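Side-chain contacts in peptidase S8 and S53, subtilisin, kexin, sedolisin (Mycobacterium smegmatis, PDB 4KG7), which is a membrane-associated subtilisin-like serine protease, mycosin MycP3, of the ESX-3 type VII secretion system, and probably cleaves peptide bonds by a charge-relay mechanism: residues I33-L38 with V313-T318; Y258-G263 with R347-A352. All blocks are in the same frame, centred on the assembly; numbering follows the deposited sequence.

Contact 1 and contact 2 lie on opposite sides of the chain's centre, their midpoints about 25 Å apart. Along the sequence they alternate: 33-38, then 258-263, then 313-318, then 347-352. Contact 1 joins the loop between strand 26-28 and helix 48-53 to strand 312-314, at the edge of the small three-stranded antiparallel sheet, and the residues after it, close to the predicted catalytic residues. Contact 2 sets strand 259-265 of the seven-stranded parallel sheet against helix 341-350. The two meet where Thr318, first residue of helix 318-335, packs its CB 3.8 Å from Val262 O. That helix carries the predicted active-site Ser319 in its first turn and touches Leu348 through Val328, linking the catalytic side to contact 2.

Contact 1. Residues I33-L38 with V313-T318; sequences ITTSVL and VPLTGT
Leu38 and Pro314 make the nearest apolar approach between residues 33-38 and 313-318: methyl CD2 of Leu38 lies 3.9 Å from ring carbon CG of Pro314. The leucine carries CG anti to its own N (chi1 -173°), which sends the branched end out toward the proline, where the two side chains meet at a slant. Its other methyl, CD1, rests 4.3 Å from the backbone N of Val313. A second, looser apolar contact joins Thr35 and Leu315, with methyl CG2 of the threonine 4.4 Å from CD2 of the leucine. Both of these side chains are buried, and both also touch Ser107 of helix 104-113 and Leu305 of strand 301-306.

The hydrogen bonds of the loop go to residues outside the two segments. Thr35 OG1 pairs with Ser302 OG and Leu38 N with Asn303 OD1, while Thr35 N and O bond to Asn295 OD1 and Ser294 OG. The side chains of Thr35 and Leu315 come within about 7 Å of those of His104 and Ser319 respectively, both predicted charge-relay residues. The chemistry implies a division: the loop's polar groups pair largely with strand 301-306, Ser294 and Asn295, while aliphatic contacts pack it against residues 313-315 beside the probable active site.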
loop_
_atom_site.group_PDB
_atom_site.type_symbol
_atom_site.label_atom_id
_atom_site.label_comp_id
_atom_site.label_asym_id
_atom_site.label_seq_id
_atom_site.Cartn_x
_atom_site.Cartn_y
_atom_site.Cartn_z
ATOM N N ILE A 33 -10.243 -14.730 -8.768
ATOM C CA ILE A 33 -10.058 -13.816 -9.891
ATOM C C ILE A 33 -8.571 -13.816 -10.235
ATOM O O ILE A 33 -7.712 -13.922 -9.351
ATOM C CB ILE A 33 -10.480 -12.380 -9.426
ATOM C CG1 ILE A 33 -11.983 -12.370 -9.168
ATOM C CG2 ILE A 33 -10.119 -11.289 -10.417
ATOM C CD1 ILE A 33 -12.750 -12.998 -10.277
ATOM N N THR A 34 -8.268 -13.686 -11.515
ATOM C CA THR A 34 -6.950 -13.357 -11.985
ATOM C C THR A 34 -6.991 -12.092 -12.827
ATOM O O THR A 34 -8.007 -11.813 -13.488
ATOM C CB THR A 34 -6.324 -14.487 -12.801
ATOM O OG1 THR A 34 -7.150 -14.798 -13.936
ATOM C CG2 THR A 34 -6.164 -15.742 -11.933
ATOM N N THR A 35 -5.890 -11.347 -12.810
ATOM C CA THR A 35 -5.731 -10.178 -13.679
ATOM C C THR A 35 -5.385 -10.597 -15.109
ATOM O O THR A 35 -4.761 -11.635 -15.321
ATOM C CB THR A 35 -4.640 -9.242 -13.127
ATOM O OG1 THR A 35 -3.434 -9.986 -12.881
ATOM C CG2 THR A 35 -5.075 -8.631 -11.843
ATOM N N SER A 36 -5.800 -9.793 -16.073
ATOM C CA SER A 36 -5.774 -10.157 -17.482
ATOM C C SER A 36 -5.218 -8.995 -18.306
ATOM O O SER A 36 -5.006 -7.902 -17.801
ATOM C CB SER A 36 -7.220 -10.482 -18.001
ATOM O OG SER A 36 -7.830 -11.519 -17.234
ATOM N N VAL A 37 -5.020 -9.257 -19.588
ATOM C CA VAL A 37 -4.623 -8.219 -20.541
ATOM C C VAL A 37 -5.857 -7.536 -21.136
ATOM O O VAL A 37 -6.721 -8.179 -21.705
ATOM C CB VAL A 37 -3.710 -8.803 -21.640
ATOM C CG1 VAL A 37 -3.327 -7.770 -22.678
ATOM C CG2 VAL A 37 -2.444 -9.380 -21.015
ATOM N N LEU A 38 -5.879 -6.205 -21.068
ATOM C CA LEU A 38 -6.951 -5.422 -21.641
ATOM C C LEU A 38 -6.823 -5.420 -23.163
ATOM O O LEU A 38 -5.798 -5.005 -23.674
ATOM C CB LEU A 38 -6.844 -3.996 -21.087
ATOM C CG LEU A 38 -7.970 -3.032 -21.418
ATOM C CD1 LEU A 38 -9.285 -3.546 -20.837
ATOM C CD2 LEU A 38 -7.595 -1.664 -20.856
ATOM N N VAL A 313 -11.507 -3.762 -17.124
ATOM C CA VAL A 313 -11.215 -2.364 -16.874
ATOM C C VAL A 313 -9.767 -2.259 -16.428
ATOM O O VAL A 313 -9.212 -3.219 -15.864
ATOM C CB VAL A 313 -12.156 -1.760 -15.818
ATOM C CG1 VAL A 313 -13.596 -1.789 -16.311
ATOM C CG2 VAL A 313 -12.007 -2.481 -14.486
ATOM N N PRO A 314 -9.143 -1.093 -16.659
ATOM C CA PRO A 314 -7.726 -0.952 -16.270
ATOM C C PRO A 314 -7.533 -1.039 -14.763
ATOM O O PRO A 314 -8.480 -0.879 -13.965
ATOM C CB PRO A 314 -7.350 0.443 -16.793
ATOM C CG PRO A 314 -8.337 0.738 -17.851
ATOM C CD PRO A 314 -9.611 0.075 -17.418
ATOM N N LEU A 315 -6.313 -1.348 -14.387
ATOM C CA LEU A 315 -5.915 -1.340 -12.989
ATOM C C LEU A 315 -5.657 0.092 -12.579
ATOM O O LEU A 315 -4.765 0.743 -13.111
ATOM C CB LEU A 315 -4.675 -2.198 -12.770
ATOM C CG LEU A 315 -4.780 -3.659 -13.219
ATOM C CD1 LEU A 315 -3.494 -4.437 -12.953
ATOM C CD2 LEU A 315 -5.928 -4.369 -12.538
ATOM N N THR A 316 -6.449 0.585 -11.634
ATOM C CA THR A 316 -6.273 1.953 -11.132
ATOM C C THR A 316 -6.478 1.955 -9.642
ATOM O O THR A 316 -7.310 1.206 -9.117
ATOM C CB THR A 316 -7.247 2.978 -11.729
ATOM O OG1 THR A 316 -8.575 2.808 -11.158
ATOM C CG2 THR A 316 -7.222 2.877 -13.214
ATOM N N GLY A 317 -5.736 2.813 -8.960
ATOM C CA GLY A 317 -5.980 3.029 -7.547
ATOM C C GLY A 317 -4.771 3.451 -6.754
ATOM O O GLY A 317 -3.617 3.304 -7.162
ATOM N N THR A 318 -5.055 3.964 -5.565
ATOM C CA THR A 318 -4.000 4.338 -4.636
ATOM C C THR A 318 -3.202 3.133 -4.182
ATOM O O THR A 318 -2.090 3.291 -3.700
ATOM C CB THR A 318 -4.532 5.151 -3.423
ATOM O OG1 THR A 318 -5.588 4.436 -2.743
ATOM C CG2 THR A 318 -5.029 6.543 -3.863
#

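Contact 2. Residues Y258-G263 with R347-A352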
loop_
_atom_site.group_PDB
_atom_site.type_symbol
_atom_site.label_atom_id
_atom_site.label_comp_id
_atom_site.label_asym_id
_atom_site.label_seq_id
_atom_site.Cartn_x
_atom_site.Cartn_y
_atom_site.Cartn_z
ATOM N N TYR A 258 3.395 7.456 11.935
ATOM C CA TYR A 258 3.985 6.132 11.724
ATOM C C TYR A 258 3.864 5.610 10.285
ATOM O O TYR A 258 4.611 4.704 9.893
ATOM C CB TYR A 258 3.339 5.132 12.675
ATOM C CG TYR A 258 3.307 5.645 14.090
ATOM C CD1 TYR A 258 4.488 5.991 14.781
ATOM C CD2 TYR A 258 2.119 5.816 14.748
ATOM C CE1 TYR A 258 4.434 6.497 16.066
ATOM C CE2 TYR A 258 2.056 6.293 16.040
ATOM C CZ TYR A 258 3.218 6.629 16.706
ATOM O OH TYR A 258 3.106 7.107 17.995
ATOM N N VAL A 259 2.901 6.157 9.539
ATOM C CA VAL A 259 2.507 5.661 8.239
ATOM C C VAL A 259 2.672 6.794 7.217
ATOM O O VAL A 259 2.307 7.943 7.513
ATOM C CB VAL A 259 1.036 5.235 8.241
ATOM C CG1 VAL A 259 0.577 4.855 6.829
ATOM C CG2 VAL A 259 0.787 4.094 9.240
ATOM N N LEU A 260 3.292 6.506 6.077
ATOM C CA LEU A 260 3.403 7.417 4.951
ATOM C C LEU A 260 2.237 7.059 4.058
ATOM O O LEU A 260 2.211 5.981 3.451
ATOM C CB LEU A 260 4.725 7.244 4.197
ATOM C CG LEU A 260 4.923 8.099 2.939
ATOM C CD1 LEU A 260 4.694 9.592 3.207
ATOM C CD2 LEU A 260 6.334 7.816 2.415
ATOM N N SER A 261 1.267 7.977 3.999
ATOM C CA SER A 261 0.040 7.804 3.228
ATOM C C SER A 261 0.200 8.364 1.814
ATOM O O SER A 261 0.617 9.510 1.637
ATOM C CB SER A 261 -1.127 8.469 3.970
ATOM O OG SER A 261 -2.322 8.473 3.188
ATOM N N VAL A 262 -0.137 7.527 0.828
ATOM C CA VAL A 262 0.177 7.759 -0.552
ATOM C C VAL A 262 -1.064 7.950 -1.413
ATOM O O VAL A 262 -1.881 7.033 -1.552
ATOM C CB VAL A 262 0.973 6.572 -1.122
ATOM C CG1 VAL A 262 1.409 6.826 -2.547
ATOM C CG2 VAL A 262 2.174 6.264 -0.277
ATOM N N GLY A 263 -1.180 9.148 -1.995
ATOM C CA GLY A 263 -2.216 9.429 -2.991
ATOM C C GLY A 263 -1.791 9.036 -4.386
ATOM O O GLY A 263 -0.638 8.712 -4.622
ATOM N N ARG A 347 13.335 12.094 3.558
ATOM C CA ARG A 347 14.008 12.160 2.275
ATOM C C ARG A 347 12.991 12.019 1.121
ATOM O O ARG A 347 13.085 12.688 0.095
ATOM C CB ARG A 347 15.058 11.060 2.261
ATOM C CG ARG A 347 15.844 10.894 0.994
ATOM C CD ARG A 347 17.038 9.991 1.254
ATOM N NE ARG A 347 18.151 10.706 1.873
ATOM C CZ ARG A 347 19.124 11.337 1.216
ATOM N NH1 ARG A 347 19.148 11.381 -0.118
ATOM N NH2 ARG A 347 20.070 11.952 1.910
ATOM N N LEU A 348 12.038 11.097 1.278
ATOM C CA LEU A 348 11.049 10.876 0.233
ATOM C C LEU A 348 10.174 12.102 0.075
ATOM O O LEU A 348 9.873 12.541 -1.056
ATOM C CB LEU A 348 10.210 9.662 0.586
ATOM C CG LEU A 348 10.931 8.311 0.492
ATOM C CD1 LEU A 348 10.049 7.218 1.030
ATOM C CD2 LEU A 348 11.346 7.991 -0.934
ATOM N N THR A 349 9.697 12.646 1.189
ATOM C CA THR A 349 8.760 13.770 1.086
ATOM C C THR A 349 9.462 15.078 0.715
ATOM O O THR A 349 8.935 15.859 -0.060
ATOM C CB THR A 349 7.915 13.970 2.346
ATOM O OG1 THR A 349 8.777 14.232 3.466
ATOM C CG2 THR A 349 7.059 12.771 2.639
ATOM N N THR A 350 10.649 15.322 1.244
ATOM C CA THR A 350 11.309 16.615 0.994
ATOM C C THR A 350 11.803 16.724 -0.443
ATOM O O THR A 350 12.021 17.835 -0.944
ATOM C CB THR A 350 12.477 16.836 1.972
ATOM O OG1 THR A 350 13.502 15.890 1.730
ATOM C CG2 THR A 350 12.022 16.713 3.368
ATOM N N THR A 351 11.938 15.588 -1.133
ATOM C CA THR A 351 12.404 15.584 -2.534
ATOM C C THR A 351 11.294 15.324 -3.549
ATOM O O THR A 351 11.557 15.253 -4.741
ATOM C CB THR A 351 13.525 14.544 -2.780
ATOM O OG1 THR A 351 13.037 13.208 -2.559
ATOM C CG2 THR A 351 14.719 14.805 -1.872
ATOM N N ALA A 352 10.065 15.212 -3.083
ATOM C CA ALA A 352 8.938 14.966 -3.999
ATOM C C ALA A 352 8.667 16.232 -4.834
ATOM O O ALA A 352 9.140 17.337 -4.494
ATOM C CB ALA A 352 7.714 14.542 -3.209
#
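Leu260 on strand 259-265 faces the last turn of helix 341-350, and the closest backbone approach, 9.2 Å between Leu260 CA and Thr349 CA, is a spacing filled by side chains. At the helix end Ala352 N bonds to Thr349 O at 3.3 Å. Thr351 OG1 donates to Arg347 O over 2.7 Å, reaching it in the carbonyl plane with a C=O...O angle of 157°, so this hydroxyl bonds to a carbonyl of the final turn that Thr351 N reaches only weakly.

Across the gap the contact is wholly apolar and divided between the two methyls of Leu260. CD2 meets Leu348 CD1 at 4.0 Å, the two leucines inclined to one another; CD1 meets Thr349 CG2, also at 4.0 Å, as these chains pass in opposite directions. Thr349 has its hydroxyl between N and the carbonyl carbon (chi1 60°), which turns CG2 to the strand while OG1 bonds to Val345 O in its own helix. Ile283 of strand 281-286 touches both Leu260 and Leu348, and Val328 of helix 318-335 also packs on Leu348. This is the layered alpha/beta arrangement of the subtilisin fold, in which helices cover the parallel sheet through aliphatic side chains.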